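Local coordinates for protein uronate isomerase (Caulobacter crescentus, PDB 2Q01) that catalyses the interconversion of D-glucuronate with D-fructuronate and of D-galacturonate with D-tagaturonate in uronate breakdown, at residues N120-Q125 and F422-A427; G303-I308 and S356-T361. All blocks are in the same frame, centred on the assembly; numbering follows the deposited sequence. Where two conformers were deposited one is given.

Contact 1 of 2, residues N120-Q125 and F422-A427; sequences NHVFSQ and FLSIPA
Asn120 O is gripped by two donors of one residue. Ser124 N is 3.0 Å from Asn120 O, the ordinary helical bond. Ser124 OG also donates to Asn120 O, at 2.7 Å and in the carbonyl plane. The hydroxyl is thus turned back onto its own helix, 114-126. No hydrogen bond joins 120-125 to 422-427.

His121 carries much of the contact. Its CG is anti to the backbone N (chi1 -176°), which swings the imidazole out toward Ala427. Ala427 CA lies over the ring centre, 3.6 Å from the centroid and 5° off the normal, a CH-pi contact. Ala427 CB comes 3.5 Å from His121 CG over the same face. Gln125 CG covers the opposite face near the rim, so the imidazole is sandwiched. An alanine here would remove the ring and would probably leave Ala427 and Gln125 CG without the flat surface they pack on.

This is side-chain packing of helix 114-126 against the start of helix 425-445 and its lead-in residues, in a protein of the TIM-barrel clan. Nearby, Pro426 and Ile425 touch Ile37 of strand 37-39.

Val122 makes the second part of the contact. Its CG1, anti to the backbone N, meets Leu423 CD2 at 3.9 Å, and the two side chains cross at about a right angle. Val122 CG2 rests 3.4 Å from the carbonyl Leu423 O and also lies near Ser424 OG.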
ATOM      1  N   ASN B 120      11.563 -16.395  21.427  1.00 42.28           N
ATOM      2  CA  ASN B 120      10.856 -17.382  22.246  1.00 42.05           C
ATOM      3  C   ASN B 120      10.921 -18.794  21.674  1.00 39.73           C
ATOM      4  O   ASN B 120      10.843 -19.762  22.423  1.00 45.27           O
ATOM      5  CB  ASN B 120       9.410 -16.961  22.527  1.00 42.74           C
ATOM      6  CG  ASN B 120       9.317 -15.819  23.543  1.00 43.31           C
ATOM      7  OD1 ASN B 120      10.075 -15.763  24.516  1.00 44.16           O
ATOM      8  ND2 ASN B 120       8.374 -14.912  23.321  1.00 47.84           N
ATOM      9  N   HIS B 121      11.072 -18.902  20.353  1.00 38.62           N
ATOM     10  CA  HIS B 121      11.389 -20.169  19.698  1.00 34.74           C
ATOM     11  C   HIS B 121      12.771 -20.639  20.148  1.00 39.52           C
ATOM     12  O   HIS B 121      12.940 -21.799  20.510  1.00 47.55           O
ATOM     13  CB  HIS B 121      11.318 -20.017  18.173  1.00 39.10           C
ATOM     14  CG  HIS B 121      11.529 -21.291  17.405  1.00 40.08           C
ATOM     15  ND1 HIS B 121      10.566 -21.819  16.571  1.00 37.72           N
ATOM     16  CD2 HIS B 121      12.601 -22.115  17.306  1.00 41.64           C
ATOM     17  CE1 HIS B 121      11.025 -22.927  16.015  1.00 42.17           C
ATOM     18  NE2 HIS B 121      12.256 -23.131  16.446  1.00 33.70           N
ATOM     19  N   VAL B 122      13.747 -19.735  20.145  1.00 39.89           N
ATOM     20  CA  VAL B 122      15.115 -20.058  20.573  1.00 45.90           C
ATOM     21  C   VAL B 122      15.152 -20.465  22.053  1.00 46.90           C
ATOM     22  O   VAL B 122      15.784 -21.457  22.414  1.00 51.91           O
ATOM     23  CB  VAL B 122      16.097 -18.882  20.299  1.00 41.14           C
ATOM     24  CG1 VAL B 122      17.492 -19.192  20.818  1.00 45.39           C
ATOM     25  CG2 VAL B 122      16.168 -18.589  18.814  1.00 45.64           C
ATOM     26  N   PHE B 123      14.442 -19.713  22.891  1.00 47.76           N
ATOM     27  CA  PHE B 123      14.413 -19.965  24.330  1.00 40.56           C
ATOM     28  C   PHE B 123      13.763 -21.297  24.673  1.00 40.55           C
ATOM     29  O   PHE B 123      14.286 -22.038  25.497  1.00 52.64           O
ATOM     30  CB  PHE B 123      13.690 -18.841  25.078  1.00 37.33           C
ATOM     31  CG  PHE B 123      14.407 -17.518  25.055  1.00 31.55           C
ATOM     32  CD1 PHE B 123      13.689 -16.334  25.181  1.00 35.87           C
ATOM     33  CD2 PHE B 123      15.788 -17.448  24.913  1.00 26.48           C
ATOM     34  CE1 PHE B 123      14.335 -15.100  25.168  1.00 34.09           C
ATOM     35  CE2 PHE B 123      16.441 -16.220  24.895  1.00 22.66           C
ATOM     36  CZ  PHE B 123      15.713 -15.045  25.025  1.00 31.34           C
ATOM     37  N   SER B 124      12.638 -21.600  24.027  1.00 44.78           N
ATOM     38  CA  SER B 124      11.857 -22.795  24.349  1.00 46.67           C
ATOM     39  C   SER B 124      12.279 -24.056  23.600  1.00 50.53           C
ATOM     40  O   SER B 124      12.230 -25.148  24.168  1.00 56.80           O
ATOM     41  CB  SER B 124      10.364 -22.544  24.137  1.00 46.77           C
ATOM     42  OG  SER B 124      10.072 -22.373  22.765  1.00 60.75           O
ATOM     43  N   GLN B 125      12.681 -23.915  22.337  1.00 49.20           N
ATOM     44  CA  GLN B 125      13.040 -25.079  21.517  1.00 47.17           C
ATOM     45  C   GLN B 125      14.535 -25.397  21.512  1.00 48.10           C
ATOM     46  O   GLN B 125      14.915 -26.565  21.489  1.00 52.25           O
ATOM     47  CB  GLN B 125      12.545 -24.929  20.070  1.00 54.93           C
ATOM     48  CG  GLN B 125      11.073 -24.560  19.915  1.00 51.56           C
ATOM     49  CD  GLN B 125      10.142 -25.661  20.365  1.00 61.48           C
ATOM     50  OE1 GLN B 125       9.245 -25.433  21.175  1.00 66.44           O
ATOM     51  NE2 GLN B 125      10.352 -26.867  19.846  1.00 71.34           N
ATOM     52  N   PHE B 422      22.586 -17.044  14.044  1.00 54.30           N
ATOM     53  CA  PHE B 422      22.564 -18.426  13.594  1.00 51.49           C
ATOM     54  C   PHE B 422      21.490 -19.255  14.295  1.00 56.12           C
ATOM     55  O   PHE B 422      20.837 -20.085  13.665  1.00 56.55           O
ATOM     56  CB  PHE B 422      23.943 -19.056  13.792  1.00 50.57           C
ATOM     57  CG  PHE B 422      24.014 -20.503  13.404  1.00 50.19           C
ATOM     58  CD1 PHE B 422      23.857 -20.893  12.077  1.00 47.28           C
ATOM     59  CD2 PHE B 422      24.252 -21.476  14.367  1.00 51.31           C
ATOM     60  CE1 PHE B 422      23.925 -22.234  11.715  1.00 44.85           C
ATOM     61  CE2 PHE B 422      24.323 -22.818  14.015  1.00 49.84           C
ATOM     62  CZ  PHE B 422      24.159 -23.199  12.686  1.00 57.51           C
ATOM     63  N   LEU B 423      21.304 -19.006  15.591  1.00 53.39           N
ATOM     64  CA  LEU B 423      20.329 -19.736  16.405  1.00 50.79           C
ATOM     65  C   LEU B 423      18.872 -19.447  16.053  1.00 52.58           C
ATOM     66  O   LEU B 423      17.979 -20.228  16.402  1.00 66.43           O
ATOM     67  CB  LEU B 423      20.563 -19.452  17.886  1.00 51.26           C
ATOM     68  CG  LEU B 423      21.350 -20.507  18.658  1.00 54.15           C
ATOM     69  CD1 LEU B 423      22.832 -20.493  18.309  1.00 56.54           C
ATOM     70  CD2 LEU B 423      21.155 -20.263  20.130  1.00 47.13           C
ATOM     71  N   SER B 424      18.646 -18.330  15.367  1.00 51.95           N
ATOM     72  CA  SER B 424      17.312 -17.934  14.933  0.50 49.50           C
ATOM     73  C   SER B 424      16.942 -18.546  13.581  1.00 49.16           C
ATOM     74  O   SER B 424      15.810 -18.407  13.129  1.00 57.36           O
ATOM     75  CB  SER B 424      17.203 -16.407  14.865  0.50 52.63           C
ATOM     76  OG  SER B 424      17.311 -15.821  16.152  0.50 60.04           O
ATOM     77  N   ILE B 425      17.897 -19.217  12.934  1.00 48.20           N
ATOM     78  CA  ILE B 425      17.660 -19.821  11.606  1.00 42.07           C
ATOM     79  C   ILE B 425      16.487 -20.818  11.570  1.00 42.63           C
ATOM     80  O   ILE B 425      15.570 -20.623  10.762  1.00 45.90           O
ATOM     81  CB  ILE B 425      18.966 -20.362  10.927  1.00 38.08           C
ATOM     82  CG1 ILE B 425      19.852 -19.200  10.470  1.00 37.81           C
ATOM     83  CG2 ILE B 425      18.652 -21.283   9.750  1.00 41.82           C
ATOM     84  CD1 ILE B 425      21.152 -19.640   9.813  1.00 28.50           C
ATOM     85  N   PRO B 426      16.492 -21.866  12.439  1.00 44.40           N
ATOM     86  CA  PRO B 426      15.295 -22.716  12.501  1.00 40.60           C
ATOM     87  C   PRO B 426      14.010 -21.994  12.933  1.00 35.98           C
ATOM     88  O   PRO B 426      12.938 -22.332  12.438  1.00 39.89           O
ATOM     89  CB  PRO B 426      15.678 -23.797  13.515  1.00 44.85           C
ATOM     90  CG  PRO B 426      16.764 -23.202  14.316  1.00 50.44           C
ATOM     91  CD  PRO B 426      17.534 -22.366  13.359  1.00 49.04           C
ATOM     92  N   ALA B 427      14.131 -21.012  13.827  1.00 34.79           N
ATOM     93  CA  ALA B 427      13.012 -20.154  14.241  1.00 34.47           C
ATOM     94  C   ALA B 427      12.373 -19.397  13.080  1.00 37.27           C
ATOM     95  O   ALA B 427      11.153 -19.347  12.971  1.00 43.31           O
ATOM     96  CB  ALA B 427      13.467 -19.176  15.314  1.00 31.61           C
TER

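Contact 2 of 2, residues G303-I308 and S356-T361; sequences GLVMQI and SIILFT
Strands 305-308 and 357-359 are parallel neighbours, flanked by 249-252 and 381-383, as expected of consecutive strands in the barrel wall of this TIM-barrel clan. Four backbone bonds join the segments. Met306 N donates to Ser356 O at 2.9 Å and is nearly straight, at 177°. Ile358 N then donates to Met306 O, and Ile308 N to Ile358 O. The last bond, Phe360 N to Ile308 O, is 3.0 Å long but more bent, at 142°. At the other end a water donates to Leu304 O and accepts from Ser356 N.

Gln307 can be followed outward. Its CB is 4.2 Å from Ile358 O. CG stands anti to the carbonyl carbon, beside the backbone N, and passes Ile358 CB. The chain is extended beyond CG, which carries the amide alongside the Phe360 ring. NE2 lies 3.8 Å from Phe360 CE1, with amide and ring planes 59° apart. OE1 is hydrogen-bonded to Ser249 OG of the adjacent strand 249-252, which helps fix the amide.

Val305 CG1 reaches Ile358 CD1 at 3.6 Å. Met306, Ile308, Ile357 and Leu359 point to the face opposite that of Gln307 and Ile358. There Ile308 CD1 meets both Ile357 CG2, at 3.8 Å, and Leu359 CD2.

The bonds between the segments are all backbone or water bonds, so the pairing itself does not depend on polar side chains. The side chains add mostly apolar contact, and the one amide has its oxygen satisfied from the next strand.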
ATOM      1  N   GLY B 303      26.727 -18.725 -15.078  1.00 40.55           N
ATOM      2  CA  GLY B 303      25.494 -19.244 -14.490  1.00 43.39           C
ATOM      3  C   GLY B 303      25.191 -18.830 -13.060  1.00 44.81           C
ATOM      4  O   GLY B 303      24.430 -19.507 -12.363  1.00 54.05           O
ATOM      5  N   LEU B 304      25.785 -17.727 -12.617  1.00 41.33           N
ATOM      6  CA  LEU B 304      25.465 -17.149 -11.315  1.00 38.54           C
ATOM      7  C   LEU B 304      24.101 -16.470 -11.303  1.00 38.30           C
ATOM      8  O   LEU B 304      23.844 -15.559 -12.085  1.00 48.28           O
ATOM      9  CB  LEU B 304      26.546 -16.162 -10.884  1.00 37.53           C
ATOM     10  CG  LEU B 304      27.332 -16.470  -9.611  1.00 38.24           C
ATOM     11  CD1 LEU B 304      27.652 -17.938  -9.494  1.00 28.22           C
ATOM     12  CD2 LEU B 304      28.593 -15.634  -9.555  1.00 28.28           C
ATOM     13  N   VAL B 305      23.231 -16.938 -10.414  1.00 42.34           N
ATOM     14  CA  VAL B 305      21.905 -16.358 -10.223  1.00 38.79           C
ATOM     15  C   VAL B 305      22.036 -14.993  -9.548  1.00 39.23           C
ATOM     16  O   VAL B 305      22.711 -14.848  -8.540  1.00 39.18           O
ATOM     17  CB  VAL B 305      20.991 -17.300  -9.406  1.00 37.62           C
ATOM     18  CG1 VAL B 305      19.743 -16.592  -8.979  1.00 23.38           C
ATOM     19  CG2 VAL B 305      20.632 -18.533 -10.224  1.00 23.21           C
ATOM     20  N   MET B 306      21.388 -13.989 -10.119  1.00 37.62           N
ATOM     21  CA  MET B 306      21.633 -12.619  -9.725  1.00 33.17           C
ATOM     22  C   MET B 306      20.533 -12.084  -8.815  1.00 30.63           C
ATOM     23  O   MET B 306      19.396 -11.926  -9.242  1.00 40.31           O
ATOM     24  CB  MET B 306      21.740 -11.781 -10.989  1.00 32.80           C
ATOM     25  CG  MET B 306      22.436 -10.477 -10.835  1.00 49.61           C
ATOM     26  SD  MET B 306      22.598  -9.773 -12.474  1.00 50.20           S
ATOM     27  CE  MET B 306      21.897  -8.170 -12.141  1.00 19.35           C
ATOM     28  N   GLN B 307      20.874 -11.795  -7.564  1.00 31.07           N
ATOM     29  CA  GLN B 307      19.906 -11.201  -6.641  1.00 26.78           C
ATOM     30  C   GLN B 307      20.062  -9.687  -6.541  1.00 29.71           C
ATOM     31  O   GLN B 307      21.129  -9.185  -6.199  1.00 43.82           O
ATOM     32  CB  GLN B 307      20.030 -11.808  -5.246  1.00 33.56           C
ATOM     33  CG  GLN B 307      20.008 -13.320  -5.202  1.00 28.56           C
ATOM     34  CD  GLN B 307      20.306 -13.851  -3.814  1.00 47.63           C
ATOM     35  OE1 GLN B 307      21.456 -14.137  -3.481  1.00 47.72           O
ATOM     36  NE2 GLN B 307      19.270 -13.966  -2.988  1.00 49.76           N
ATOM     37  N   ILE B 308      18.987  -8.960  -6.822  1.00 33.45           N
ATOM     38  CA  ILE B 308      18.986  -7.518  -6.628  1.00 32.07           C
ATOM     39  C   ILE B 308      18.203  -7.139  -5.364  1.00 39.48           C
ATOM     40  O   ILE B 308      17.001  -7.404  -5.254  1.00 39.71           O
ATOM     41  CB  ILE B 308      18.481  -6.767  -7.886  1.00 41.98           C
ATOM     42  CG1 ILE B 308      19.315  -7.172  -9.110  1.00 28.23           C
ATOM     43  CG2 ILE B 308      18.535  -5.246  -7.669  1.00 42.85           C
ATOM     44  CD1 ILE B 308      18.721  -6.748 -10.439  1.00 53.47           C
ATOM     45  N   SER B 356      19.146 -15.683 -14.953  1.00 40.53           N
ATOM     46  CA  SER B 356      18.210 -15.803 -13.852  1.00 37.80           C
ATOM     47  C   SER B 356      18.424 -14.651 -12.870  1.00 37.43           C
ATOM     48  O   SER B 356      19.501 -14.526 -12.272  1.00 32.62           O
ATOM     49  CB  SER B 356      18.380 -17.162 -13.168  1.00 43.57           C
ATOM     50  OG  SER B 356      17.346 -17.400 -12.231  1.00 66.40           O
ATOM     51  N   ILE B 357      17.403 -13.798 -12.739  1.00 22.74           N
ATOM     52  CA  ILE B 357      17.425 -12.668 -11.807  1.00 28.02           C
ATOM     53  C   ILE B 357      16.327 -12.821 -10.736  1.00 28.53           C
ATOM     54  O   ILE B 357      15.200 -13.192 -11.046  1.00 42.29           O
ATOM     55  CB  ILE B 357      17.282 -11.306 -12.556  1.00 28.90           C
ATOM     56  CG1 ILE B 357      18.334 -11.179 -13.667  1.00 42.35           C
ATOM     57  CG2 ILE B 357      17.408 -10.120 -11.601  1.00 20.55           C
ATOM     58  CD1 ILE B 357      18.233  -9.914 -14.476  1.00 34.83           C
ATOM     59  N   ILE B 358      16.669 -12.554  -9.477  1.00 33.52           N
ATOM     60  CA  ILE B 358      15.700 -12.579  -8.384  1.00 29.74           C
ATOM     61  C   ILE B 358      15.577 -11.187  -7.778  1.00 28.89           C
ATOM     62  O   ILE B 358      16.551 -10.646  -7.267  1.00 31.67           O
ATOM     63  CB  ILE B 358      16.075 -13.611  -7.288  1.00 25.45           C
ATOM     64  CG1 ILE B 358      16.309 -14.995  -7.904  1.00 24.11           C
ATOM     65  CG2 ILE B 358      14.979 -13.684  -6.225  1.00 24.27           C
ATOM     66  CD1 ILE B 358      16.804 -16.025  -6.922  1.00 39.96           C
ATOM     67  N   LEU B 359      14.377 -10.614  -7.848  1.00 36.15           N
ATOM     68  CA  LEU B 359      14.127  -9.250  -7.374  1.00 31.00           C
ATOM     69  C   LEU B 359      13.553  -9.214  -5.963  1.00 34.71           C
ATOM     70  O   LEU B 359      12.629  -9.963  -5.628  1.00 28.99           O
ATOM     71  CB  LEU B 359      13.168  -8.521  -8.308  1.00 30.66           C
ATOM     72  CG  LEU B 359      13.535  -8.318  -9.773  1.00 39.43           C
ATOM     73  CD1 LEU B 359      12.310  -7.793 -10.503  1.00 30.88           C
ATOM     74  CD2 LEU B 359      14.727  -7.373  -9.941  1.00 30.01           C
ATOM     75  N   PHE B 360      14.106  -8.320  -5.153  1.00 36.78           N
ATOM     76  CA  PHE B 360      13.667  -8.107  -3.786  1.00 32.58           C
ATOM     77  C   PHE B 360      13.221  -6.666  -3.675  1.00 38.36           C
ATOM     78  O   PHE B 360      13.526  -5.858  -4.549  1.00 42.27           O
ATOM     79  CB  PHE B 360      14.823  -8.350  -2.821  1.00 29.08           C
ATOM     80  CG  PHE B 360      15.132  -9.796  -2.596  1.00 37.00           C
ATOM     81  CD1 PHE B 360      15.857 -10.525  -3.530  1.00 36.72           C
ATOM     82  CD2 PHE B 360      14.710 -10.431  -1.437  1.00 50.39           C
ATOM     83  CE1 PHE B 360      16.139 -11.861  -3.320  1.00 19.89           C
ATOM     84  CE2 PHE B 360      15.002 -11.765  -1.218  1.00 48.69           C
ATOM     85  CZ  PHE B 360      15.716 -12.481  -2.164  1.00 40.75           C
ATOM     86  N   THR B 361      12.502  -6.342  -2.605  1.00 35.01           N
ATOM     87  CA  THR B 361      12.084  -4.973  -2.360  1.00 28.72           C
ATOM     88  C   THR B 361      11.988  -4.653  -0.865  1.00 37.52           C
ATOM     89  O   THR B 361      11.826  -5.544  -0.030  1.00 37.98           O
ATOM     90  CB  THR B 361      10.753  -4.638  -3.089  1.00 37.26           C
ATOM     91  OG1 THR B 361      10.697  -3.235  -3.368  1.00 46.75           O
ATOM     92  CG2 THR B 361       9.542  -5.039  -2.272  1.00 28.31           C
TER
HETATM   93  O   HOH W   1      21.892 -16.175 -14.265  1.00 43.37           O

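In the fold
Contact 2 is nested inside the long loop of chain closed by contact 1. The order is 120-125, 303-308, 356-361, 422-427. Their centres are 28 Å apart and the nearest atoms about 14 Å, so they do not touch. They lie on opposite sides of the chain's centre. Contact 1 joins helix 114-126 to the start of helix 425-445 and the residues leading into it, near the parallel strands 37-39 and 165-169. Contact 2 joins two neighbouring parallel strands, between 249-252 and 381-383, and pairs segments only 48 residues apart. Contact 2 thus builds the barrel wall itself, while contact 1 ties a helix from early in the chain to one near its end, outside that strand pair.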